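Glutaminyl-tRNA synthetase (Saccharomyces cerevisiae, PDB 3TL4) catalyses the ATP-dependent attachment of glutamine to tRNA(Gln), the chain here being its appended N-terminal tRNA-binding domain. Local coordinates at residues K153-K156 and E157-W160; P168-D171 and Q172-K176. All blocks are in the same frame, centred on the assembly; numbering follows the deposited sequence.

Interactions 1 and 2 follow one another along the chain and illustrate two sides of a helical domain, how its helices are joined and how they are built. Interaction 1 (153-160) is a compact turn in the linker that leaves helix 145-153, whereas interaction 2 (168-176) is the regular interior of helix 166-178, which that linker leads to. Their centres lie 18 Å apart and their nearest atoms about 6 Å, so they do not touch directly. F166, in the first turn of helix 166-178, packs on L158, so the helix that carries interaction 2 also meets the turn of interaction 1. The catalytic activity belongs to the full-length enzyme; this piece is the appended tRNA-binding domain, here without tRNA or active site.

Interaction 1: residues K153-K156 and E157-W160; sequences KNLK and ELKW
L155 and L158 meet across a tight turn by which the chain bends away from helix 145-153. Its main backbone bond runs from L158 N to L155 O at 2.9 Å, an i+3 to i bond closing a beta turn with K156 and E157 at its centre; the donor sits above the carbonyl plane, 53° out of it. One residue on, K159 N reaches K156 O at 3.4 Å in an overlapping turn, a weak bond although nearly straight. A water bridges the ends, donating to K153 O and, at 2.9 Å, to L158 O.

The apolar part is small: the leucine side chains lie alongside one another, pointing the same way, with L155 CD1 4.0 Å from L158 CD1.

The charged part lies on the outside. K156 places CG between its own backbone N and carbonyl carbon (chi1 73°), which brings K156 CG to 3.3 Å from E157 N. A bend at the far end of the lysine and another at chi2 of E157 (83°) bring the two charges together, but K156 NZ and E157 OE2 remain 3.9 Å apart, a long salt bridge.

Around the turn, E157 and L158 both rest on Y125 of helix 119-132, while L158 also meets F166 of helix 166-178 and I117 in a loop. Beyond it, W160 leans on L86, Q87 and A90 of helix 85-98, tying the linker to an earlier part of the chain.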
ATOM      1  N   LYS A 153      13.516   1.055  -5.048  1.00 26.92           N
ATOM      2  CA  LYS A 153      12.099   1.270  -4.756  1.00 31.24           C
ATOM      3  C   LYS A 153      11.290   1.441  -6.042  1.00 31.53           C
ATOM      4  O   LYS A 153      10.179   0.934  -6.161  1.00 34.28           O
ATOM      5  CB  LYS A 153      11.900   2.494  -3.860  1.00 37.35           C
ATOM      6  CG  LYS A 153      12.316   2.279  -2.423  1.00 46.84           C
ATOM      7  CD  LYS A 153      11.889   3.445  -1.538  1.00 55.73           C
ATOM      8  CE  LYS A 153      12.760   4.665  -1.776  1.00 60.83           C
ATOM      9  NZ  LYS A 153      12.498   5.745  -0.786  1.00 63.37           N
ATOM     10  N   ASN A 154      11.861   2.154  -7.003  1.00 26.42           N
ATOM     11  CA  ASN A 154      11.179   2.453  -8.255  1.00 21.37           C
ATOM     12  C   ASN A 154      11.143   1.275  -9.267  1.00 21.44           C
ATOM     13  O   ASN A 154      10.521   1.381 -10.304  1.00 20.84           O
ATOM     14  CB  ASN A 154      11.807   3.709  -8.874  1.00 24.44           C
ATOM     15  CG  ASN A 154      11.163   4.122 -10.187  1.00 34.41           C
ATOM     16  OD1 ASN A 154      11.825   4.162 -11.233  1.00 34.69           O
ATOM     17  ND2 ASN A 154       9.872   4.446 -10.142  1.00 36.77           N
ATOM     18  N   LEU A 155      11.809   0.159  -8.973  1.00 19.86           N
ATOM     19  CA  LEU A 155      11.792  -0.990  -9.881  1.00 22.07           C
ATOM     20  C   LEU A 155      10.383  -1.553  -9.922  1.00 25.95           C
ATOM     21  O   LEU A 155       9.814  -1.850  -8.875  1.00 30.29           O
ATOM     22  CB  LEU A 155      12.741  -2.086  -9.387  1.00 25.67           C
ATOM     23  CG  LEU A 155      14.241  -1.825  -9.464  1.00 24.12           C
ATOM     24  CD1 LEU A 155      15.027  -3.005  -8.896  1.00 18.56           C
ATOM     25  CD2 LEU A 155      14.644  -1.535 -10.917  1.00 23.91           C
ATOM     26  N   LYS A 156       9.815  -1.692 -11.116  1.00 25.56           N
ATOM     27  CA  LYS A 156       8.430  -2.163 -11.249  1.00 33.93           C
ATOM     28  C   LYS A 156       8.227  -3.606 -10.788  1.00 29.89           C
ATOM     29  O   LYS A 156       7.126  -3.985 -10.444  1.00 33.25           O
ATOM     30  CB  LYS A 156       7.921  -2.009 -12.687  1.00 38.05           C
ATOM     31  CG  LYS A 156       8.511  -3.001 -13.671  1.00 43.96           C
ATOM     32  CD  LYS A 156       8.407  -2.472 -15.098  1.00 52.35           C
ATOM     33  CE  LYS A 156       9.173  -3.346 -16.081  1.00 57.03           C
ATOM     34  NZ  LYS A 156       8.482  -4.644 -16.311  1.00 64.41           N
ATOM     35  N   GLU A 157       9.287  -4.404 -10.787  1.00 28.08           N
ATOM     36  CA  GLU A 157       9.200  -5.761 -10.256  1.00 32.68           C
ATOM     37  C   GLU A 157       8.984  -5.752  -8.745  1.00 32.46           C
ATOM     38  O   GLU A 157       8.511  -6.739  -8.179  1.00 30.68           O
ATOM     39  CB  GLU A 157      10.457  -6.569 -10.590  1.00 37.29           C
ATOM     40  CG  GLU A 157      10.665  -6.850 -12.066  1.00 42.54           C
ATOM     41  CD  GLU A 157      11.321  -5.694 -12.806  1.00 45.62           C
ATOM     42  OE1 GLU A 157      11.664  -4.674 -12.159  1.00 31.19           O
ATOM     43  OE2 GLU A 157      11.487  -5.810 -14.041  1.00 53.64           O
ATOM     44  N   LEU A 158       9.325  -4.635  -8.100  1.00 30.87           N
ATOM     45  CA  LEU A 158       9.218  -4.509  -6.639  1.00 28.01           C
ATOM     46  C   LEU A 158       8.031  -3.664  -6.175  1.00 27.93           C
ATOM     47  O   LEU A 158       7.925  -3.332  -4.996  1.00 34.10           O
ATOM     48  CB  LEU A 158      10.514  -3.941  -6.047  1.00 15.67           C
ATOM     49  CG  LEU A 158      11.728  -4.824  -6.337  1.00 19.97           C
ATOM     50  CD1 LEU A 158      12.971  -4.275  -5.654  1.00 20.95           C
ATOM     51  CD2 LEU A 158      11.420  -6.244  -5.888  1.00 19.32           C
ATOM     52  N   LYS A 159       7.154  -3.312  -7.101  1.00 22.16           N
ATOM     53  CA  LYS A 159       5.971  -2.525  -6.768  1.00 25.89           C
ATOM     54  C   LYS A 159       5.217  -3.071  -5.560  1.00 26.73           C
ATOM     55  O   LYS A 159       4.812  -2.317  -4.678  1.00 26.31           O
ATOM     56  CB  LYS A 159       5.021  -2.467  -7.962  1.00 31.44           C
ATOM     57  CG  LYS A 159       3.727  -1.716  -7.671  1.00 39.74           C
ATOM     58  CD  LYS A 159       2.831  -1.654  -8.899  1.00 41.19           C
ATOM     59  CE  LYS A 159       1.753  -0.586  -8.732  1.00 48.79           C
ATOM     60  NZ  LYS A 159       0.756  -0.612  -9.838  1.00 51.08           N
ATOM     61  N   TRP A 160       5.030  -4.386  -5.529  1.00 28.40           N
ATOM     62  CA  TRP A 160       4.224  -5.019  -4.484  1.00 29.49           C
ATOM     63  C   TRP A 160       5.041  -5.581  -3.325  1.00 31.37           C
ATOM     64  O   TRP A 160       4.481  -6.155  -2.393  1.00 36.76           O
ATOM     65  CB  TRP A 160       3.348  -6.117  -5.086  1.00 25.10           C
ATOM     66  CG  TRP A 160       2.456  -5.611  -6.179  1.00 28.18           C
ATOM     67  CD1 TRP A 160       2.465  -5.990  -7.491  1.00 24.27           C
ATOM     68  CD2 TRP A 160       1.436  -4.610  -6.058  1.00 31.97           C
ATOM     69  NE1 TRP A 160       1.504  -5.304  -8.190  1.00 30.41           N
ATOM     70  CE2 TRP A 160       0.860  -4.448  -7.336  1.00 32.63           C
ATOM     71  CE3 TRP A 160       0.953  -3.841  -4.993  1.00 28.84           C
ATOM     72  CZ2 TRP A 160      -0.174  -3.541  -7.578  1.00 26.73           C
ATOM     73  CZ3 TRP A 160      -0.073  -2.949  -5.233  1.00 28.13           C
ATOM     74  CH2 TRP A 160      -0.628  -2.808  -6.518  1.00 26.43           C
TER
HETATM   75  O   HOH W   1       8.329  -0.627  -4.045  1.00 35.86           O

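Interaction 2: residues P168-D171 and Q172-K176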
ATOM      1  N   PRO A 168      18.237  -3.115   4.220  1.00 40.14           N
ATOM      2  CA  PRO A 168      19.187  -4.121   4.714  1.00 38.16           C
ATOM      3  C   PRO A 168      19.746  -4.995   3.599  1.00 35.97           C
ATOM      4  O   PRO A 168      20.924  -5.351   3.619  1.00 33.30           O
ATOM      5  CB  PRO A 168      18.335  -4.978   5.656  1.00 39.90           C
ATOM      6  CG  PRO A 168      17.205  -4.082   6.062  1.00 42.89           C
ATOM      7  CD  PRO A 168      16.920  -3.232   4.865  1.00 44.16           C
ATOM      8  N   ILE A 169      18.914  -5.355   2.632  1.00 30.88           N
ATOM      9  CA  ILE A 169      19.413  -6.210   1.563  1.00 32.79           C
ATOM     10  C   ILE A 169      20.401  -5.458   0.675  1.00 29.58           C
ATOM     11  O   ILE A 169      21.387  -6.033   0.208  1.00 25.16           O
ATOM     12  CB  ILE A 169      18.285  -6.825   0.741  1.00 30.70           C
ATOM     13  CG1 ILE A 169      17.487  -7.809   1.609  1.00 34.32           C
ATOM     14  CG2 ILE A 169      18.859  -7.516  -0.470  1.00 18.28           C
ATOM     15  CD1 ILE A 169      16.057  -8.011   1.126  1.00 35.28           C
ATOM     16  N   ILE A 170      20.149  -4.167   0.471  1.00 22.42           N
ATOM     17  CA  ILE A 170      21.084  -3.311  -0.254  1.00 22.75           C
ATOM     18  C   ILE A 170      22.418  -3.140   0.459  1.00 22.12           C
ATOM     19  O   ILE A 170      23.471  -3.267  -0.160  1.00 22.17           O
ATOM     20  CB  ILE A 170      20.509  -1.920  -0.525  1.00 24.36           C
ATOM     21  CG1 ILE A 170      19.377  -2.023  -1.543  1.00 22.76           C
ATOM     22  CG2 ILE A 170      21.612  -0.994  -1.031  1.00 24.04           C
ATOM     23  CD1 ILE A 170      18.574  -0.758  -1.700  1.00 17.28           C
ATOM     24  N   ASP A 171      22.371  -2.830   1.753  1.00 27.27           N
ATOM     25  CA  ASP A 171      23.587  -2.727   2.553  1.00 21.52           C
ATOM     26  C   ASP A 171      24.439  -4.000   2.447  1.00 22.63           C
ATOM     27  O   ASP A 171      25.652  -3.928   2.275  1.00 25.92           O
ATOM     28  CB  ASP A 171      23.261  -2.410   4.016  1.00 24.02           C
ATOM     29  CG  ASP A 171      22.765  -0.967   4.215  1.00 38.50           C
ATOM     30  OD1 ASP A 171      22.966  -0.119   3.312  1.00 37.10           O
ATOM     31  OD2 ASP A 171      22.178  -0.679   5.282  1.00 42.87           O
ATOM     32  N   GLN A 172      23.805  -5.164   2.522  1.00 19.38           N
ATOM     33  CA  GLN A 172      24.535  -6.420   2.414  1.00 19.29           C
ATOM     34  C   GLN A 172      25.165  -6.618   1.035  1.00 17.04           C
ATOM     35  O   GLN A 172      26.306  -7.020   0.918  1.00 24.67           O
ATOM     36  CB  GLN A 172      23.608  -7.587   2.686  1.00 21.90           C
ATOM     37  CG  GLN A 172      22.871  -7.549   4.002  1.00 27.25           C
ATOM     38  CD  GLN A 172      21.943  -8.746   4.123  1.00 40.74           C
ATOM     39  OE1 GLN A 172      22.399  -9.892   4.171  1.00 51.46           O
ATOM     40  NE2 GLN A 172      20.642  -8.496   4.130  1.00 33.76           N
ATOM     41  N   GLU A 173      24.408  -6.352  -0.011  1.00 20.10           N
ATOM     42  CA  GLU A 173      24.908  -6.568  -1.362  1.00 18.10           C
ATOM     43  C   GLU A 173      26.008  -5.592  -1.737  1.00 22.74           C
ATOM     44  O   GLU A 173      26.942  -5.949  -2.433  1.00 28.68           O
ATOM     45  CB  GLU A 173      23.764  -6.500  -2.362  1.00 16.49           C
ATOM     46  CG  GLU A 173      22.759  -7.642  -2.163  1.00 20.03           C
ATOM     47  CD  GLU A 173      23.426  -8.997  -2.266  1.00 27.33           C
ATOM     48  OE1 GLU A 173      24.207  -9.193  -3.223  1.00 30.67           O
ATOM     49  OE2 GLU A 173      23.183  -9.860  -1.395  1.00 30.94           O
ATOM     50  N   VAL A 174      25.898  -4.358  -1.266  1.00 23.67           N
ATOM     51  CA  VAL A 174      26.881  -3.335  -1.590  1.00 18.54           C
ATOM     52  C   VAL A 174      28.208  -3.669  -0.940  1.00 16.69           C
ATOM     53  O   VAL A 174      29.270  -3.526  -1.552  1.00 19.62           O
ATOM     54  CB  VAL A 174      26.371  -1.929  -1.183  1.00 27.12           C
ATOM     55  CG1 VAL A 174      27.477  -0.932  -1.224  1.00 23.15           C
ATOM     56  CG2 VAL A 174      25.252  -1.502  -2.120  1.00 25.37           C
ATOM     57  N   LEU A 175      28.138  -4.156   0.294  1.00 19.92           N
ATOM     58  CA  LEU A 175      29.322  -4.637   1.014  1.00 19.99           C
ATOM     59  C   LEU A 175      30.095  -5.661   0.188  1.00 25.39           C
ATOM     60  O   LEU A 175      31.323  -5.610   0.138  1.00 29.33           O
ATOM     61  CB  LEU A 175      28.920  -5.248   2.364  1.00 18.07           C
ATOM     62  CG  LEU A 175      30.004  -5.801   3.296  1.00 29.04           C
ATOM     63  CD1 LEU A 175      31.098  -4.758   3.591  1.00 22.38           C
ATOM     64  CD2 LEU A 175      29.366  -6.319   4.591  1.00 26.60           C
ATOM     65  N   LYS A 176      29.388  -6.591  -0.458  1.00 20.63           N
ATOM     66  CA  LYS A 176      30.064  -7.641  -1.227  1.00 18.12           C
ATOM     67  C   LYS A 176      30.952  -7.073  -2.334  1.00 23.80           C
ATOM     68  O   LYS A 176      32.032  -7.598  -2.611  1.00 24.45           O
ATOM     69  CB  LYS A 176      29.047  -8.616  -1.825  1.00 16.38           C
ATOM     70  CG  LYS A 176      28.272  -9.393  -0.786  1.00 26.89           C
ATOM     71  CD  LYS A 176      27.088 -10.151  -1.392  1.00 25.50           C
ATOM     72  CE  LYS A 176      26.253 -10.788  -0.284  1.00 27.41           C
ATOM     73  NZ  LYS A 176      24.988 -11.378  -0.803  1.00 33.77           N
TER
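Q172 folds back along its helix to meet P168, one turn earlier, with both backbone and side chain. Its CG lies opposite its carbonyl carbon (chi1 -55°), only 3.0 Å from P168 O, and the chain then runs extended, which carries the amide over that oxygen. P168 O takes Q172 N at 3.1 Å and, more weakly, Q172 NE2 at 3.2 Å, so two donors grip one carbonyl; Q172 NE2 also passes 4.1 Å from I169 CG1. With an alanine here the side-chain donor goes, and P168 O is likely to be held by the backbone N-H of Q172 alone, while I169 CG1 loses a neighbour.

E173 bends at chi2 (-57°), its CG lying 3.2 Å from I169 O. On another face, I170 and V174 run side by side, their CG2 methyls 3.8 Å apart. V174 turns this methyl away from its carbonyl carbon, and it also rests against I170 O. The i to i+4 bonds run on regularly, with V174 N 2.9 Å from I170 O.

D171 OD1 forms a salt bridge with K167, and E173 OE2 one with R123 of helix 119-132. I169 packs on V122 and R123 and E173 on M127 and I130 of that helix, while I170 meets F149 and V152, and V174 meets V145, of helix 145-153, seating helix 166-178 against both.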